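Local coordinates for protein O-methyltransferase (Burkholderia thailandensis, PDB 3MCZ) that probably transfers methyl groups from S-adenosylmethionine to an oxygen atom of a substrate that has not been identified, working as a dimer, at residues A180-D185 / L276-G281; S172-F177 / Y341-G346. All coordinates share one frame; numbering follows the deposited sequence.

Interaction 1 (A180-D185 / L276-G281)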
loop_
_atom_site.group_PDB
_atom_site.type_symbol
_atom_site.label_atom_id
_atom_site.label_comp_id
_atom_site.label_asym_id
_atom_site.label_seq_id
_atom_site.Cartn_x
_atom_site.Cartn_y
_atom_site.Cartn_z
ATOM N N ALA A 180 30.497 12.362 31.856
ATOM C CA ALA A 180 30.119 13.599 31.197
ATOM C C ALA A 180 29.324 14.466 32.217
ATOM O O ALA A 180 28.826 13.963 33.245
ATOM C CB ALA A 180 29.278 13.298 29.997
ATOM N N ARG A 181 29.268 15.768 31.955
ATOM C CA ARG A 181 28.412 16.680 32.707
ATOM C C ARG A 181 27.390 17.383 31.868
ATOM O O ARG A 181 26.328 17.703 32.357
ATOM C CB ARG A 181 29.265 17.737 33.407
ATOM C CG ARG A 181 30.140 17.178 34.481
ATOM C CD ARG A 181 29.335 16.471 35.576
ATOM N NE ARG A 181 28.341 17.327 36.261
ATOM C CZ ARG A 181 28.615 18.162 37.268
ATOM N NH1 ARG A 181 29.858 18.297 37.740
ATOM N NH2 ARG A 181 27.638 18.881 37.801
ATOM N N THR A 182 27.727 17.670 30.611
ATOM C CA THR A 182 26.845 18.445 29.759
ATOM C C THR A 182 26.638 17.776 28.413
ATOM O O THR A 182 27.554 17.130 27.871
ATOM C CB THR A 182 27.396 19.851 29.496
ATOM O OG1 THR A 182 28.732 19.744 28.973
ATOM C CG2 THR A 182 27.369 20.705 30.809
ATOM N N VAL A 183 25.414 17.941 27.911
ATOM C CA VAL A 183 24.959 17.390 26.656
ATOM C C VAL A 183 24.206 18.456 25.843
ATOM O O VAL A 183 23.353 19.188 26.370
ATOM C CB VAL A 183 23.959 16.214 26.864
ATOM C CG1 VAL A 183 23.578 15.573 25.496
ATOM C CG2 VAL A 183 24.480 15.190 27.808
ATOM N N ILE A 184 24.472 18.490 24.547
ATOM C CA ILE A 184 23.722 19.288 23.598
ATOM C C ILE A 184 23.045 18.345 22.575
ATOM O O ILE A 184 23.721 17.521 21.955
ATOM C CB ILE A 184 24.659 20.294 22.920
ATOM C CG1 ILE A 184 25.062 21.374 23.901
ATOM C CG2 ILE A 184 24.030 20.871 21.683
ATOM C CD1 ILE A 184 26.043 22.386 23.352
ATOM N N ASP A 185 21.715 18.440 22.454
ATOM C CA ASP A 185 20.904 17.629 21.505
ATOM C C ASP A 185 20.505 18.542 20.323
ATOM O O ASP A 185 19.602 19.394 20.434
ATOM C CB ASP A 185 19.655 17.088 22.233
ATOM C CG ASP A 185 18.955 15.933 21.499
ATOM O OD1 ASP A 185 19.504 15.370 20.503
ATOM O OD2 ASP A 185 17.831 15.564 21.951
ATOM N N LEU A 276 31.534 21.753 18.704
ATOM C CA LEU A 276 30.963 21.914 20.055
ATOM C C LEU A 276 31.523 20.914 21.079
ATOM O O LEU A 276 31.352 21.121 22.286
ATOM C CB LEU A 276 29.450 21.778 20.028
ATOM C CG LEU A 276 28.565 22.795 19.295
ATOM C CD1 LEU A 276 27.176 22.245 19.298
ATOM C CD2 LEU A 276 28.639 24.102 20.038
ATOM N N VAL A 277 32.172 19.851 20.611
ATOM C CA VAL A 277 32.616 18.752 21.457
ATOM C C VAL A 277 33.891 19.129 22.261
ATOM O O VAL A 277 34.937 19.392 21.679
ATOM C CB VAL A 277 32.906 17.475 20.643
ATOM C CG1 VAL A 277 33.433 16.344 21.593
ATOM C CG2 VAL A 277 31.649 17.004 19.843
ATOM N N LYS A 278 33.790 19.103 23.585
ATOM C CA LYS A 278 34.927 19.435 24.452
ATOM C C LYS A 278 35.955 18.347 24.355
ATOM O O LYS A 278 35.651 17.216 23.941
ATOM C CB LYS A 278 34.475 19.603 25.910
ATOM C CG LYS A 278 33.508 20.805 26.139
ATOM C CD LYS A 278 32.988 20.792 27.541
ATOM C CE LYS A 278 32.111 21.982 27.892
ATOM N NZ LYS A 278 31.904 22.117 29.415
ATOM N N PRO A 279 37.203 18.668 24.715
ATOM C CA PRO A 279 38.209 17.611 24.781
ATOM C C PRO A 279 37.786 16.464 25.663
ATOM O O PRO A 279 37.225 16.673 26.725
ATOM C CB PRO A 279 39.422 18.315 25.401
ATOM C CG PRO A 279 39.253 19.704 25.060
ATOM C CD PRO A 279 37.781 19.991 24.994
ATOM N N GLY A 280 38.056 15.248 25.201
ATOM C CA GLY A 280 37.635 14.035 25.873
ATOM C C GLY A 280 36.175 13.677 25.618
ATOM O O GLY A 280 35.715 12.662 26.115
ATOM N N GLY A 281 35.450 14.525 24.884
ATOM C CA GLY A 281 34.011 14.369 24.687
ATOM C C GLY A 281 33.694 13.570 23.428
ATOM O O GLY A 281 34.580 13.040 22.759
HETATM O O HOH W 1 30.726 20.088 30.572
#
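K278 reaches across to T182, and a single water completes the junction. From CB through CG and CD the lysine runs as an extended chain, with CG anti to the carbonyl carbon (chi1 -65°), a long apolar span that carries the charge away from its own strand. CE is the first atom to approach the partner, 4.2 Å from T182 OG1. NZ lies 4.0 Å from the same oxygen, too far for a direct bond, but it donates to the water at 2.6 Å, and that water is also hydrogen-bonded to T182 OG1 at 2.6 Å. The angle at the water between NZ and OG1 is about 100°, so the bridge is bent. The two side chains cross at about a right angle. Threonine suits the spot because its hydroxyl has a second task: OG1 also accepts from the backbone N of D250. The long, partly exposed lysine, which also touches D250, can deliver its ammonium group to the water near the start of strand 182-186.

Deeper in, the contact turns apolar. I184 CG2 meets L276 CD1 at 4.2 Å, and here too the side chains cross roughly perpendicularly. Beyond K278 the chain makes a type II turn, closed by G281 N to K278 O at 2.9 Å. P279 fits its second position, and G280 takes the positive phi (80°) of the third.

L276 to G281 link helix 263-275 to strand 281-288, completing the beta-alpha-beta crossover that starts at strand 251-255 of the Rossmann-like sheet. Strand 182-186 lies between strands 205-210 and 251-255. I184 and L276 both touch W209 of the former, and L276 also rests on V252 of the latter, while V183 and D185 turn to the other face, against L194 of helix 192-200.

Interaction 2 (S172-F177 / Y341-G346); sequences SELGVF and YTLLIG
L174 and L343 meet tip to tip, their methyl groups pointing at each other between a loop and a strand. L343 CD2 is the focus: it lies 3.4 Å from L174 CD1, tighter than usual for two carbons, and 3.8 Å from L174 CD2, so that it faces the fork of the other leucine. In L343, chi1 (-179°) sends CG outward, anti to the backbone N, and chi2 (66°) leaves CD2 as the extended, leading methyl. The second pair is turned differently. V176 and I345 cross obliquely, with V176 CG1 at 4.1 Å from I345 CG2. The other valine methyl, CG2, sits 4.0 Å above the plane of the F177 ring, over its centre.

The contact packs the loop before the first strand of the Rossmann-like methyltransferase sheet against one face of strand 341-347, which runs antiparallel to its neighbours. Alternation puts L343 and I345 on that face; isoleucine, branched at CB, suits the extended backbone. L284 of the adjacent strand touches L174, F177 and I345. Only hydrocarbon meets hydrocarbon here, consistent with dispersion and partial shielding from water, the closest methyl pair being pressed tighter than is favourable, and with a fit set by shape instead of by directional bonds.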
loop_
_atom_site.group_PDB
_atom_site.type_symbol
_atom_site.label_atom_id
_atom_site.label_comp_id
_atom_site.label_asym_id
_atom_site.label_seq_id
_atom_site.Cartn_x
_atom_site.Cartn_y
_atom_site.Cartn_z
ATOM N N SER A 172 20.940 5.791 25.708
ATOM C CA SER A 172 21.009 6.175 27.122
ATOM C C SER A 172 22.028 5.347 27.930
ATOM O O SER A 172 22.529 5.843 28.944
ATOM C CB SER A 172 19.633 6.096 27.783
ATOM O OG SER A 172 19.227 4.756 27.875
ATOM N N GLU A 173 22.346 4.125 27.492
ATOM C CA GLU A 173 23.357 3.263 28.177
ATOM C C GLU A 173 24.785 3.419 27.674
ATOM O O GLU A 173 25.675 2.703 28.127
ATOM C CB GLU A 173 22.991 1.773 28.086
ATOM N N LEU A 174 25.023 4.322 26.737
ATOM C CA LEU A 174 26.383 4.530 26.246
ATOM C C LEU A 174 27.329 4.972 27.370
ATOM O O LEU A 174 26.956 5.767 28.213
ATOM C CB LEU A 174 26.406 5.581 25.154
ATOM C CG LEU A 174 25.791 5.157 23.818
ATOM C CD1 LEU A 174 25.826 6.364 22.866
ATOM C CD2 LEU A 174 26.530 3.947 23.224
ATOM N N GLY A 175 28.556 4.470 27.339
ATOM C CA GLY A 175 29.566 4.813 28.334
ATOM C C GLY A 175 30.073 6.246 28.308
ATOM O O GLY A 175 30.607 6.735 29.310
ATOM N N VAL A 176 29.867 6.957 27.210
ATOM C CA VAL A 176 30.340 8.320 27.111
ATOM C C VAL A 176 29.613 9.249 28.087
ATOM O O VAL A 176 30.070 10.355 28.310
ATOM C CB VAL A 176 30.189 8.893 25.679
ATOM C CG1 VAL A 176 31.017 8.054 24.675
ATOM C CG2 VAL A 176 28.675 9.027 25.286
ATOM N N PHE A 177 28.483 8.810 28.638
ATOM C CA PHE A 177 27.675 9.660 29.531
ATOM C C PHE A 177 28.101 9.601 30.988
ATOM O O PHE A 177 27.865 10.554 31.702
ATOM C CB PHE A 177 26.181 9.321 29.422
ATOM C CG PHE A 177 25.576 9.723 28.106
ATOM C CD1 PHE A 177 25.510 11.059 27.736
ATOM C CD2 PHE A 177 25.109 8.766 27.215
ATOM C CE1 PHE A 177 25.010 11.428 26.513
ATOM C CE2 PHE A 177 24.571 9.150 25.969
ATOM C CZ PHE A 177 24.509 10.475 25.624
ATOM N N TYR A 341 19.911 0.663 12.212
ATOM C CA TYR A 341 20.613 1.913 12.451
ATOM C C TYR A 341 22.075 1.685 12.824
ATOM O O TYR A 341 22.459 0.634 13.365
ATOM C CB TYR A 341 19.867 2.732 13.529
ATOM C CG TYR A 341 18.686 3.499 13.020
ATOM C CD1 TYR A 341 17.440 2.899 12.831
ATOM C CD2 TYR A 341 18.812 4.834 12.709
ATOM C CE1 TYR A 341 16.341 3.651 12.333
ATOM C CE2 TYR A 341 17.756 5.570 12.223
ATOM C CZ TYR A 341 16.534 4.981 12.020
ATOM O OH TYR A 341 15.516 5.794 11.532
ATOM N N THR A 342 22.902 2.681 12.511
ATOM C CA THR A 342 24.257 2.768 12.999
ATOM C C THR A 342 24.364 4.005 13.899
ATOM O O THR A 342 23.960 5.111 13.517
ATOM C CB THR A 342 25.277 2.875 11.826
ATOM O OG1 THR A 342 25.174 1.697 10.997
ATOM C CG2 THR A 342 26.756 3.028 12.318
ATOM N N LEU A 343 24.965 3.803 15.056
ATOM C CA LEU A 343 25.377 4.872 15.943
ATOM C C LEU A 343 26.875 5.098 15.752
ATOM O O LEU A 343 27.699 4.173 15.926
ATOM C CB LEU A 343 25.039 4.532 17.396
ATOM C CG LEU A 343 25.422 5.611 18.422
ATOM C CD1 LEU A 343 24.599 6.923 18.243
ATOM C CD2 LEU A 343 25.226 5.042 19.838
ATOM N N LEU A 344 27.215 6.283 15.279
ATOM C CA LEU A 344 28.604 6.691 15.123
ATOM C C LEU A 344 28.961 7.540 16.318
ATOM O O LEU A 344 28.158 8.388 16.752
ATOM C CB LEU A 344 28.819 7.482 13.830
ATOM C CG LEU A 344 28.548 6.735 12.520
ATOM C CD1 LEU A 344 28.580 7.798 11.330
ATOM C CD2 LEU A 344 29.560 5.625 12.308
ATOM N N ILE A 345 30.149 7.290 16.869
ATOM C CA ILE A 345 30.613 7.983 18.051
ATOM C C ILE A 345 31.957 8.610 17.677
ATOM O O ILE A 345 32.974 7.921 17.533
ATOM C CB ILE A 345 30.719 7.007 19.268
ATOM C CG1 ILE A 345 29.381 6.282 19.546
ATOM C CG2 ILE A 345 31.192 7.722 20.573
ATOM C CD1 ILE A 345 29.375 4.772 19.138
ATOM N N GLY A 346 31.977 9.918 17.542
ATOM C CA GLY A 346 33.201 10.627 17.299
ATOM C C GLY A 346 33.833 11.146 18.556
ATOM O O GLY A 346 33.282 12.021 19.222
#

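How the interactions relate
Along the chain the segments come in the order 172-177, 180-185, 276-281, 341-346, so interaction 2 brackets interaction 1. Their centres lie 13 Å apart, and both reach the same seven-stranded mixed sheet, of strand order 3-2-1-4-5-7-6. Interaction 1 involves its first strand, 182-186, an interior one, and the approach to strand 281-288. Interaction 2 sets the loop between helix 150-172 and that first strand against strand 341-347. They touch directly where V183 CG2 packs on F177 CE1 at 4.0 Å. Together they join the loop before the first strand, that strand itself, the entry to the fifth and the last strand in the chain; the strand order is that of class I methyltransferases.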